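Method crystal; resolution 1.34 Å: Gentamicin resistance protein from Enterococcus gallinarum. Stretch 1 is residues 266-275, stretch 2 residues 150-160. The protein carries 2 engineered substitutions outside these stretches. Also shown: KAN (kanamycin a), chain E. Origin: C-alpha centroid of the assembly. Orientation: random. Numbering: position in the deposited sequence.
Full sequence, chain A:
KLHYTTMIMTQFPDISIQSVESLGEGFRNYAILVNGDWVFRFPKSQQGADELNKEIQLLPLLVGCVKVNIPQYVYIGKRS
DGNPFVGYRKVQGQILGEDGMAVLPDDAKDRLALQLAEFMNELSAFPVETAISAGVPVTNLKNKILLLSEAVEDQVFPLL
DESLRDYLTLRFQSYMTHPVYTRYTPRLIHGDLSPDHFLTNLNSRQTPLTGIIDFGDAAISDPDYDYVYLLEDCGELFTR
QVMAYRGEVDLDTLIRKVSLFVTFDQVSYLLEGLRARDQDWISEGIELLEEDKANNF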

# COMPACT_ATOMS: atom_id res chain seq x y z
N GLN A 266 -4.94 -9.77 -7.36
CA GLN A 266 -6.13 -9.76 -8.19
C GLN A 266 -7.23 -10.60 -7.53
O GLN A 266 -8.34 -10.20 -7.53
CB GLN A 266 -5.84 -10.17 -9.61
CG GLN A 266 -4.86 -9.33 -10.38
CD GLN A 266 -5.13 -7.84 -10.32
OE1 GLN A 266 -5.27 -7.28 -9.29
NE2 GLN A 266 -5.16 -7.22 -11.40
N VAL A 267 -6.90 -11.73 -6.95
CA VAL A 267 -7.85 -12.56 -6.23
C VAL A 267 -8.39 -11.78 -5.05
O VAL A 267 -9.57 -11.77 -4.83
CB VAL A 267 -7.16 -13.84 -5.70
CG1 VAL A 267 -7.97 -14.56 -4.67
CG2 VAL A 267 -6.84 -14.73 -6.84
N SER A 268 -7.53 -11.13 -4.30
CA SER A 268 -7.92 -10.35 -3.16
C SER A 268 -8.87 -9.23 -3.54
O SER A 268 -9.79 -8.97 -2.83
CB SER A 268 -6.71 -9.74 -2.48
OG SER A 268 -5.97 -10.69 -1.80
N TYR A 269 -8.61 -8.59 -4.65
CA TYR A 269 -9.47 -7.51 -5.14
C TYR A 269 -10.87 -8.03 -5.44
O TYR A 269 -11.86 -7.40 -5.07
CB TYR A 269 -8.83 -6.89 -6.38
CG TYR A 269 -9.55 -5.67 -6.90
CD1 TYR A 269 -9.54 -4.48 -6.18
CD2 TYR A 269 -10.20 -5.70 -8.12
CE1 TYR A 269 -10.19 -3.35 -6.67
CE2 TYR A 269 -10.85 -4.58 -8.61
CZ TYR A 269 -10.84 -3.41 -7.88
OH TYR A 269 -11.48 -2.29 -8.37
N LEU A 270 -10.96 -9.18 -6.11
CA LEU A 270 -12.26 -9.79 -6.36
C LEU A 270 -12.96 -10.16 -5.05
O LEU A 270 -14.17 -9.94 -4.91
CB LEU A 270 -12.09 -11.02 -7.25
CG LEU A 270 -13.37 -11.82 -7.51
CD1 LEU A 270 -14.45 -10.93 -8.09
CD2 LEU A 270 -13.05 -12.97 -8.43
N LEU A 271 -12.22 -10.71 -4.08
CA LEU A 271 -12.84 -11.07 -2.81
C LEU A 271 -13.43 -9.86 -2.11
O LEU A 271 -14.48 -9.96 -1.45
CB LEU A 271 -11.83 -11.78 -1.92
CG LEU A 271 -11.65 -13.27 -2.21
CD1 LEU A 271 -10.47 -13.80 -1.44
CD2 LEU A 271 -12.92 -14.03 -1.85
N GLU A 272 -12.77 -8.70 -2.22
CA GLU A 272 -13.33 -7.48 -1.64
C GLU A 272 -14.64 -7.10 -2.32
O GLU A 272 -15.58 -6.66 -1.66
CB GLU A 272 -12.31 -6.34 -1.76
CG GLU A 272 -11.08 -6.50 -0.88
CD GLU A 272 -11.33 -6.12 0.57
OE1 GLU A 272 -10.45 -6.42 1.41
OE2 GLU A 272 -12.38 -5.51 0.86
N GLY A 273 -14.71 -7.26 -3.64
CA GLY A 273 -15.96 -6.99 -4.34
C GLY A 273 -17.06 -7.96 -3.95
O GLY A 273 -18.22 -7.57 -3.82
N LEU A 274 -16.71 -9.23 -3.76
CA LEU A 274 -17.70 -10.21 -3.30
C LEU A 274 -18.19 -9.87 -1.90
O LEU A 274 -19.39 -9.97 -1.61
CB LEU A 274 -17.09 -11.61 -3.34
CG LEU A 274 -16.87 -12.19 -4.73
CD1 LEU A 274 -15.92 -13.38 -4.68
CD2 LEU A 274 -18.20 -12.60 -5.34
N ARG A 275 -17.28 -9.46 -1.01
CA ARG A 275 -17.67 -9.06 0.33
C ARG A 275 -18.60 -7.85 0.30
O ARG A 275 -19.54 -7.75 1.10
CB ARG A 275 -16.43 -8.74 1.16
CG ARG A 275 -16.49 -9.21 2.60
CD ARG A 275 -15.30 -10.10 2.91
NE ARG A 275 -14.03 -9.45 2.59
CZ ARG A 275 -12.90 -10.09 2.35
NH1 ARG A 275 -12.86 -11.42 2.38
NH2 ARG A 275 -11.79 -9.42 2.07
C1 KAN E . -6.70 -2.83 -7.71
C2 KAN E . -6.62 -3.97 -8.72
C3 KAN E . -6.17 -3.43 -10.06
C4 KAN E . -7.17 -2.36 -10.49
C5 KAN E . -7.27 -1.25 -9.45
C6 KAN E . -8.33 -0.22 -9.82
C7 KAN E . -3.35 -0.64 -4.22
C8 KAN E . -4.78 -1.10 -3.94
C9 KAN E . -5.26 -2.04 -5.04
C10 KAN E . -5.15 -1.41 -6.43
C11 KAN E . -3.73 -0.90 -6.67
C12 KAN E . -3.28 0.06 -5.57
C13 KAN E . -5.97 -1.83 -1.95
C14 KAN E . -5.74 -1.71 -0.46
C15 KAN E . -4.81 -2.85 -0.01
C16 KAN E . -5.43 -4.19 -0.41
C17 KAN E . -5.73 -4.19 -1.89
C18 KAN E . -6.46 -5.48 -2.26
N1 KAN E . -8.40 0.76 -8.76
N2 KAN E . -3.61 -0.24 -7.96
N3 KAN E . -2.90 0.24 -3.15
N4 KAN E . -4.56 -2.83 1.42
O5 KAN E . -7.53 -1.75 -8.13
O6 KAN E . -5.70 -4.95 -8.25
O7 KAN E . -6.11 -4.47 -11.04
O8 KAN E . -6.75 -1.81 -11.74
O9 KAN E . -5.36 -2.37 -7.46
O10 KAN E . -6.64 -2.37 -4.81
O11 KAN E . -4.74 -1.75 -2.66
O12 KAN E . -6.57 -3.10 -2.22
O13 KAN E . -5.18 -0.42 -0.20
O14 KAN E . -4.53 -5.28 -0.14
O15 KAN E . -6.74 -5.48 -3.66
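Stretch 2 (150-160) EAVEDQVFPLL

Stretch 2 begins in a helix, 150-155, that starts earlier in the chain, and then tightens into a short 3-10 segment, 157-159. It packs against the continuous helix of 266-275. The two helix axes run in broadly the same direction, crossing at 50° with a closest approach of 10.8 Å, a spacing that leaves room for aliphatic side chains between them. No hydrogen bond joins the stretches; the contact is almost entirely apolar.

E150 opens the segment out of reach of the other helix, its carboxylate free to stay exposed. A151 points toward stretch 1, and its CB lies 4.1 Å from L271 CD1; the methyl itself meets the leucine, and its small size adds little bulk between the helices. V152 is buried: V152 CA lies 7.3 Å from V267 CA, and V152 CG2 lies 4.3 Å from L271 CD1. E153 and D154 are both exposed and carry their charges clear of the contact.

Q155 points toward stretch 1. Its backbone O lies 3.6 Å from L274 CD1 and its CB 4.3 Å from the same atom, while its OE1 is 3.7 Å from L271 CD2, lying against that methyl without a hydrogen bond to it. V156, buried, has more area covered by stretch 1 than any other residue of stretch 2, 52 Å²: CG1 meets L270 CD2 at 3.7 Å, and CG2 meets L271 CD2 at 3.8 Å and L274 CD1 at 3.9 Å. A compact, branched side chain suits a site touched by three leucines.

Here the chain turns. F157 N bonds V152 O at 2.8 Å, an i to i+5 bond. L159 N bonds V156 O at 2.9 Å, the shorter i to i+3 step of a 3-10 turn. F157 and P158 remain out of reach, but L159 swings toward stretch 1, placing CD1 3.7 Å from L274 CD2 and extending the apolar contact. L160 makes no close contact.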

# COMPACT_ATOMS: atom_id res chain seq x y z
N GLU A 150 -7.71 -20.95 0.31
CA GLU A 150 -8.94 -21.58 0.78
C GLU A 150 -10.16 -20.71 0.49
O GLU A 150 -11.22 -21.23 0.13
CB GLU A 150 -8.83 -21.89 2.27
CG GLU A 150 -7.66 -22.80 2.62
CD GLU A 150 -7.44 -22.93 4.12
OE1 GLU A 150 -8.23 -22.35 4.89
OE2 GLU A 150 -6.48 -23.62 4.52
N ALA A 151 -10.05 -19.41 0.65
CA ALA A 151 -11.14 -18.52 0.38
C ALA A 151 -11.49 -18.49 -1.08
O ALA A 151 -12.62 -18.34 -1.44
CB ALA A 151 -10.83 -17.13 0.88
N VAL A 152 -10.52 -18.63 -1.94
CA VAL A 152 -10.72 -18.58 -3.35
C VAL A 152 -11.50 -19.82 -3.80
O VAL A 152 -12.37 -19.75 -4.61
CB VAL A 152 -9.38 -18.37 -4.08
CG1 VAL A 152 -9.52 -18.22 -5.57
CG2 VAL A 152 -8.78 -17.12 -3.56
N GLU A 153 -11.17 -20.94 -3.21
CA GLU A 153 -11.82 -22.18 -3.54
C GLU A 153 -13.30 -22.12 -3.27
O GLU A 153 -14.09 -22.54 -4.03
CB GLU A 153 -11.25 -23.26 -2.68
CG GLU A 153 -11.89 -24.60 -2.92
CD GLU A 153 -10.91 -25.65 -3.40
OE1 GLU A 153 -9.80 -25.75 -2.89
OE2 GLU A 153 -11.26 -26.37 -4.32
N ASP A 154 -13.62 -21.55 -2.15
CA ASP A 154 -14.95 -21.38 -1.66
C ASP A 154 -15.80 -20.29 -2.31
O ASP A 154 -16.94 -20.49 -2.65
CB ASP A 154 -14.76 -20.98 -0.21
CG ASP A 154 -16.00 -20.98 0.51
OD1 ASP A 154 -16.71 -21.94 0.35
OD2 ASP A 154 -16.28 -20.01 1.25
N GLN A 155 -15.22 -19.12 -2.45
CA GLN A 155 -15.99 -17.96 -2.89
C GLN A 155 -15.75 -17.58 -4.35
O GLN A 155 -16.62 -16.95 -4.96
CB GLN A 155 -15.66 -16.75 -2.02
CG GLN A 155 -15.74 -17.04 -0.53
CD GLN A 155 -15.45 -15.81 0.30
OE1 GLN A 155 -16.04 -14.75 0.08
NE2 GLN A 155 -14.54 -15.93 1.25
N VAL A 156 -14.60 -17.92 -4.92
CA VAL A 156 -14.20 -17.43 -6.23
C VAL A 156 -14.32 -18.51 -7.30
O VAL A 156 -14.85 -18.26 -8.38
CB VAL A 156 -12.79 -16.82 -6.19
CG1 VAL A 156 -12.29 -16.53 -7.60
CG2 VAL A 156 -12.78 -15.55 -5.33
N PHE A 157 -13.84 -19.71 -7.00
CA PHE A 157 -13.88 -20.79 -7.99
C PHE A 157 -15.24 -20.99 -8.67
O PHE A 157 -15.30 -21.11 -9.85
CB PHE A 157 -13.34 -22.10 -7.47
CG PHE A 157 -11.84 -22.15 -7.34
CD1 PHE A 157 -11.06 -21.09 -7.70
CD2 PHE A 157 -11.23 -23.26 -6.83
CE1 PHE A 157 -9.70 -21.15 -7.58
CE2 PHE A 157 -9.87 -23.33 -6.71
CZ PHE A 157 -9.11 -22.28 -7.09
N PRO A 158 -16.36 -20.98 -7.91
CA PRO A 158 -17.66 -21.17 -8.59
C PRO A 158 -17.92 -20.18 -9.70
O PRO A 158 -18.66 -20.50 -10.64
CB PRO A 158 -18.67 -21.00 -7.44
CG PRO A 158 -17.92 -21.44 -6.24
CD PRO A 158 -16.50 -20.97 -6.45
N LEU A 159 -17.33 -18.98 -9.64
CA LEU A 159 -17.58 -17.96 -10.64
C LEU A 159 -16.73 -18.12 -11.89
O LEU A 159 -16.93 -17.37 -12.86
CB LEU A 159 -17.32 -16.57 -10.05
CG LEU A 159 -17.77 -16.28 -8.61
CD1 LEU A 159 -17.46 -14.84 -8.23
CD2 LEU A 159 -19.25 -16.58 -8.41
N LEU A 160 -15.76 -19.02 -11.87
CA LEU A 160 -14.83 -19.13 -12.97
C LEU A 160 -15.02 -20.25 -13.97
O LEU A 160 -15.49 -21.28 -13.62
CB LEU A 160 -13.38 -19.24 -12.45
CG LEU A 160 -12.93 -18.38 -11.26
CD1 LEU A 160 -11.50 -18.70 -10.91
CD2 LEU A 160 -13.03 -16.95 -11.68